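Local coordinates for twitching motility protein PilT (PDB 2EYU), which acts as the pilus retraction motor of twitching motility, probably using ATP hydrolysis, as in other P-loop secretion ATPases, to pull pili back into the cell, at residues R96-V101 against T122-F127; H131-I136 against S167-P172. The protein carries 1 engineered substitution. All coordinates share one frame; numbering follows the deposited sequence.

Interaction 1 of 2, residues R96-V101 against T122-F127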
loop_
_atom_site.group_PDB
_atom_site.type_symbol
_atom_site.label_atom_id
_atom_site.label_comp_id
_atom_site.label_asym_id
_atom_site.label_seq_id
_atom_site.Cartn_x
_atom_site.Cartn_y
_atom_site.Cartn_z
ATOM N N ARG A 96 -10.469 -20.090 0.567
ATOM C CA ARG A 96 -11.637 -20.926 0.812
ATOM C C ARG A 96 -12.127 -20.757 2.252
ATOM O O ARG A 96 -13.333 -20.889 2.472
ATOM C CB ARG A 96 -11.350 -22.404 0.532
ATOM C CG ARG A 96 -11.916 -22.951 -0.764
ATOM C CD ARG A 96 -13.382 -23.338 -0.662
ATOM N NE ARG A 96 -13.936 -23.800 -1.934
ATOM C CZ ARG A 96 -13.489 -24.825 -2.649
ATOM N NH1 ARG A 96 -12.442 -25.525 -2.216
ATOM N NH2 ARG A 96 -14.066 -25.161 -3.795
ATOM N N GLU A 97 -11.209 -20.473 3.171
ATOM C CA GLU A 97 -11.522 -20.315 4.587
ATOM C C GLU A 97 -12.519 -19.173 4.790
ATOM O O GLU A 97 -13.189 -19.198 5.814
ATOM C CB GLU A 97 -10.292 -20.061 5.457
ATOM C CG GLU A 97 -10.125 -21.029 6.613
ATOM C CD GLU A 97 -11.135 -20.864 7.728
ATOM O OE1 GLU A 97 -11.022 -19.889 8.506
ATOM O OE2 GLU A 97 -12.056 -21.706 7.854
ATOM N N ASP A 98 -12.576 -18.248 3.846
ATOM C CA ASP A 98 -13.525 -17.148 3.781
ATOM C C ASP A 98 -13.269 -16.061 4.802
ATOM O O ASP A 98 -14.178 -15.659 5.548
ATOM C CB ASP A 98 -14.946 -17.685 3.989
ATOM C CG ASP A 98 -15.871 -17.452 2.812
ATOM O OD1 ASP A 98 -16.762 -16.581 2.915
ATOM O OD2 ASP A 98 -15.714 -18.147 1.786
ATOM N N PRO A 99 -12.084 -15.475 4.926
ATOM C CA PRO A 99 -11.993 -14.519 6.043
ATOM C C PRO A 99 -12.418 -13.142 5.566
ATOM O O PRO A 99 -12.719 -12.952 4.381
ATOM C CB PRO A 99 -10.500 -14.627 6.374
ATOM C CG PRO A 99 -9.852 -14.802 5.049
ATOM C CD PRO A 99 -10.842 -15.531 4.168
ATOM N N ASP A 100 -12.450 -12.177 6.470
ATOM C CA ASP A 100 -12.850 -10.811 6.146
ATOM C C ASP A 100 -11.696 -10.013 5.543
ATOM O O ASP A 100 -11.920 -9.061 4.805
ATOM C CB ASP A 100 -13.302 -10.038 7.378
ATOM C CG ASP A 100 -14.539 -10.606 8.028
ATOM O OD1 ASP A 100 -15.624 -10.253 7.522
ATOM O OD2 ASP A 100 -14.365 -11.361 9.005
ATOM N N VAL A 101 -10.508 -10.451 5.946
ATOM C CA VAL A 101 -9.274 -9.762 5.617
ATOM C C VAL A 101 -8.179 -10.804 5.388
ATOM O O VAL A 101 -8.097 -11.762 6.143
ATOM C CB VAL A 101 -8.788 -8.824 6.721
ATOM C CG1 VAL A 101 -7.406 -8.274 6.365
ATOM C CG2 VAL A 101 -9.738 -7.655 6.970
ATOM N N THR A 122 -13.890 -11.089 -5.012
ATOM C CA THR A 122 -14.982 -11.907 -4.502
ATOM C C THR A 122 -15.285 -11.657 -3.031
ATOM O O THR A 122 -15.577 -12.581 -2.268
ATOM C CB THR A 122 -14.607 -13.387 -4.665
ATOM O OG1 THR A 122 -13.446 -13.616 -3.836
ATOM C CG2 THR A 122 -14.180 -13.744 -6.078
ATOM N N GLY A 123 -15.230 -10.419 -2.542
ATOM C CA GLY A 123 -15.665 -10.139 -1.202
ATOM C C GLY A 123 -14.613 -10.176 -0.127
ATOM O O GLY A 123 -14.920 -10.365 1.043
ATOM N N HIS A 124 -13.337 -9.950 -0.452
ATOM C CA HIS A 124 -12.385 -9.864 0.646
ATOM C C HIS A 124 -11.504 -8.631 0.535
ATOM O O HIS A 124 -11.195 -8.204 -0.570
ATOM C CB HIS A 124 -11.486 -11.107 0.678
ATOM C CG HIS A 124 -12.250 -12.386 0.569
ATOM N ND1 HIS A 124 -12.572 -12.973 -0.637
ATOM C CD2 HIS A 124 -12.762 -13.191 1.530
ATOM C CE1 HIS A 124 -13.249 -14.087 -0.416
ATOM N NE2 HIS A 124 -13.373 -14.243 0.890
ATOM N N LEU A 125 -11.111 -8.133 1.703
ATOM C CA LEU A 125 -10.204 -7.000 1.809
ATOM C C LEU A 125 -8.784 -7.543 1.769
ATOM O O LEU A 125 -8.413 -8.381 2.598
ATOM C CB LEU A 125 -10.445 -6.196 3.083
ATOM C CG LEU A 125 -9.650 -4.885 3.158
ATOM C CD1 LEU A 125 -9.966 -3.988 1.972
ATOM C CD2 LEU A 125 -9.934 -4.128 4.445
ATOM N N VAL A 126 -7.987 -7.099 0.797
ATOM C CA VAL A 126 -6.662 -7.696 0.658
ATOM C C VAL A 126 -5.566 -6.653 0.857
ATOM O O VAL A 126 -5.536 -5.645 0.170
ATOM C CB VAL A 126 -6.496 -8.392 -0.700
ATOM C CG1 VAL A 126 -5.106 -9.005 -0.814
ATOM C CG2 VAL A 126 -7.557 -9.476 -0.882
ATOM N N PHE A 127 -4.669 -6.879 1.817
ATOM C CA PHE A 127 -3.451 -6.096 1.964
ATOM C C PHE A 127 -2.292 -6.844 1.308
ATOM O O PHE A 127 -2.138 -8.066 1.429
ATOM C CB PHE A 127 -3.073 -5.870 3.440
ATOM C CG PHE A 127 -3.967 -4.897 4.185
ATOM C CD1 PHE A 127 -5.238 -5.298 4.578
ATOM C CD2 PHE A 127 -3.535 -3.618 4.487
ATOM C CE1 PHE A 127 -6.062 -4.415 5.255
ATOM C CE2 PHE A 127 -4.359 -2.732 5.154
ATOM C CZ PHE A 127 -5.628 -3.132 5.538
#
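Val-101 and Leu-125 form a parallel beta bridge between neighbouring strands of the P-loop NTPase sheet. Their CA atoms are 4.8 Å apart. Helix 110-121 joins the two strands in a beta-alpha-beta crossover, and this contact is where the strands start side by side. The backbone link is modest. Leu-125 N gives a weak but fairly straight hydrogen bond to Asp-100 O, at 3.3 Å and 164°. Val-101 CA also lies 3.4 Å from Leu-125 O, a CA-H...O contact.

The side chains of Val-101 and Leu-125 lie on one face of the sheet. Val-101 splits its methyls between two neighbours. CG1 is anti to the backbone N (chi1 173°) and reaches the Phe-127 ring at CD1, 4.1 Å away. CG2 lies beside the backbone N and meets Leu-125 CB at 4.2 Å. Beyond the pair, Phe-127 packs on Ile-42, Met-45 and Ile-49 of helix 38-52. This apolar layer is therefore shared between the sheet and that helix.

Just before the bridge, polar side chains join the contact. Asp-100 directs its CB away from the neighbouring strand, and its OD2 accepts a hydrogen bond from His-56 N. Pro-99 and His-124 meet at about a right angle, with Pro-99 CD 4.0 Å from His-124 CD2. Asp-98 OD1 comes only to 4.6 Å from His-124 NE2, too far for a bond. The imidazole is anchored on its other nitrogen: His-124 ND1 hydrogen-bonds to Ala-119 O, in the last turn of helix 110-121.

Interaction 2 of 2, residues H131-I136 against S167-P172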
loop_
_atom_site.group_PDB
_atom_site.type_symbol
_atom_site.label_atom_id
_atom_site.label_comp_id
_atom_site.label_asym_id
_atom_site.label_seq_id
_atom_site.Cartn_x
_atom_site.Cartn_y
_atom_site.Cartn_z
ATOM N N HIS A 131 7.956 -3.931 -3.281
ATOM C CA HIS A 131 9.144 -3.094 -3.100
ATOM C C HIS A 131 9.261 -1.948 -4.082
ATOM O O HIS A 131 10.309 -1.288 -4.211
ATOM C CB HIS A 131 10.396 -3.986 -3.213
ATOM C CG HIS A 131 10.730 -4.637 -1.902
ATOM N ND1 HIS A 131 10.911 -5.998 -1.777
ATOM C CD2 HIS A 131 10.946 -4.130 -0.669
ATOM C CE1 HIS A 131 11.205 -6.297 -0.527
ATOM N NE2 HIS A 131 11.232 -5.182 0.175
ATOM N N THR A 132 8.187 -1.650 -4.803
ATOM C CA THR A 132 8.187 -0.509 -5.725
ATOM C C THR A 132 8.216 0.805 -4.980
ATOM O O THR A 132 7.794 0.900 -3.822
ATOM C CB THR A 132 6.935 -0.550 -6.622
ATOM O OG1 THR A 132 5.794 -0.688 -5.764
ATOM C CG2 THR A 132 6.947 -1.761 -7.537
ATOM N N ASN A 133 8.719 1.849 -5.640
ATOM C CA ASN A 133 8.947 3.102 -4.924
ATOM C C ASN A 133 7.820 4.106 -5.080
ATOM O O ASN A 133 7.771 5.044 -4.284
ATOM C CB ASN A 133 10.270 3.724 -5.403
ATOM C CG ASN A 133 11.367 3.477 -4.376
ATOM O OD1 ASN A 133 12.327 4.235 -4.263
ATOM N ND2 ASN A 133 11.197 2.395 -3.620
ATOM N N THR A 134 6.954 3.931 -6.070
ATOM C CA THR A 134 5.965 4.962 -6.413
ATOM C C THR A 134 4.603 4.371 -6.706
ATOM O O THR A 134 4.476 3.189 -7.024
ATOM C CB THR A 134 6.531 5.713 -7.640
ATOM O OG1 THR A 134 7.454 6.710 -7.129
ATOM C CG2 THR A 134 5.503 6.463 -8.444
ATOM N N ALA A 135 3.542 5.159 -6.598
ATOM C CA ALA A 135 2.205 4.632 -6.838
ATOM C C ALA A 135 2.122 4.131 -8.276
ATOM O O ALA A 135 1.481 3.113 -8.522
ATOM C CB ALA A 135 1.154 5.690 -6.542
ATOM N N ILE A 136 2.788 4.864 -9.165
ATOM C CA ILE A 136 2.792 4.549 -10.582
ATOM C C ILE A 136 3.592 3.287 -10.878
ATOM O O ILE A 136 3.179 2.440 -11.675
ATOM C CB ILE A 136 3.408 5.700 -11.397
ATOM C CG1 ILE A 136 2.698 7.047 -11.252
ATOM C CG2 ILE A 136 3.536 5.311 -12.863
ATOM C CD1 ILE A 136 3.614 8.228 -11.508
ATOM N N SER A 167 2.957 4.529 -0.866
ATOM C CA SER A 167 4.384 4.381 -1.132
ATOM C C SER A 167 5.155 5.032 0.016
ATOM O O SER A 167 5.016 6.234 0.192
ATOM C CB SER A 167 4.751 5.050 -2.445
ATOM O OG SER A 167 4.982 4.125 -3.486
ATOM N N GLN A 168 5.945 4.329 0.825
ATOM C CA GLN A 168 6.539 4.971 1.996
ATOM C C GLN A 168 8.060 5.037 1.929
ATOM O O GLN A 168 8.686 4.181 1.332
ATOM C CB GLN A 168 6.202 4.227 3.290
ATOM C CG GLN A 168 4.819 4.438 3.886
ATOM C CD GLN A 168 4.454 3.262 4.798
ATOM O OE1 GLN A 168 5.304 2.892 5.614
ATOM N NE2 GLN A 168 3.286 2.687 4.608
ATOM N N ARG A 169 8.599 6.049 2.597
ATOM C CA ARG A 169 10.019 6.116 2.901
ATOM C C ARG A 169 10.172 6.757 4.286
ATOM O O ARG A 169 9.397 7.646 4.644
ATOM C CB ARG A 169 10.795 6.897 1.854
ATOM C CG ARG A 169 12.280 6.561 1.818
ATOM C CD ARG A 169 12.976 7.327 0.701
ATOM N NE ARG A 169 12.994 6.552 -0.540
ATOM C CZ ARG A 169 14.055 6.413 -1.325
ATOM N NH1 ARG A 169 15.204 6.998 -1.011
ATOM N NH2 ARG A 169 13.963 5.686 -2.428
ATOM N N LEU A 170 11.156 6.268 5.024
ATOM C CA LEU A 170 11.491 6.772 6.347
ATOM C C LEU A 170 12.730 7.655 6.255
ATOM O O LEU A 170 13.769 7.165 5.801
ATOM C CB LEU A 170 11.721 5.602 7.308
ATOM C CG LEU A 170 10.491 4.822 7.767
ATOM C CD1 LEU A 170 10.885 3.427 8.236
ATOM C CD2 LEU A 170 9.776 5.557 8.882
ATOM N N LEU A 171 12.636 8.920 6.644
ATOM C CA LEU A 171 13.749 9.862 6.542
ATOM C C LEU A 171 14.327 10.164 7.924
ATOM O O LEU A 171 13.581 10.133 8.908
ATOM C CB LEU A 171 13.306 11.201 6.009
ATOM C CG LEU A 171 13.301 11.567 4.530
ATOM C CD1 LEU A 171 14.624 12.210 4.137
ATOM C CD2 LEU A 171 13.006 10.362 3.657
ATOM N N PRO A 172 15.602 10.509 8.022
ATOM C CA PRO A 172 16.119 10.974 9.315
ATOM C C PRO A 172 15.571 12.362 9.649
ATOM O O PRO A 172 14.893 12.915 8.786
ATOM C CB PRO A 172 17.626 11.081 9.070
ATOM C CG PRO A 172 17.727 11.352 7.607
ATOM C CD PRO A 172 16.639 10.507 6.980
#
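Arg-169 reaches from strand 162-171 to Asn-133, in the loop that leads into helix 135-144. Its chain leaves CB with CG anti to the backbone N. CB, CG and CD run out extended and make no close approach to the loop. A bend at chi3 (-91°) then turns NE and the guanidinium towards Asn-133. CZ comes within 4.0 Å of Asn-133 OD1. At the tip, NH2 donates a hydrogen bond to Asn-133 OD1 at 2.9 Å. The N-H...O angle is 137°, so the bond is bent. The oxygen lies close to the guanidinium plane, at its edge, while the amide plane is turned 76° from it.

Nearer the strand's middle, Ser-167 points its CB toward the loop. Its OG hydrogen-bonds with Thr-31 OG1. It also sits 3.0 Å from Asn-133 O, a weak bond at best, and its one proton may go to another acceptor. Asn-133 thus meets the strand through both side chain and backbone. Its side chain also touches Pro-33, in a probable Walker A loop. The Arg-169 link pairs a presumably charged guanidinium with a neutral amide, so it ties loop to strand without a salt bridge.

Interaction 1 comes first along the chain and is complete before interaction 2 begins. Strand 125-130 starts in interaction 1, and the loop after it supplies residues 131-136 of interaction 2. Their centres are about 26 Å apart, on opposite sides of the chain's centre. Both reach the same mixed sheet. Interaction 1 joins strands 101-104 and 125-130. Interaction 2 leads to strand 162-171, beyond strand 26-31, which lies between strands 125-130 and 162-171 in the sheet. The sequence from Thr-122 to Asn-133 resembles the His box of secretion ATPases. Interaction 1 contains its start and interaction 2 its end, and the latter touches the probable P-loop, through Asn-133 on Pro-33.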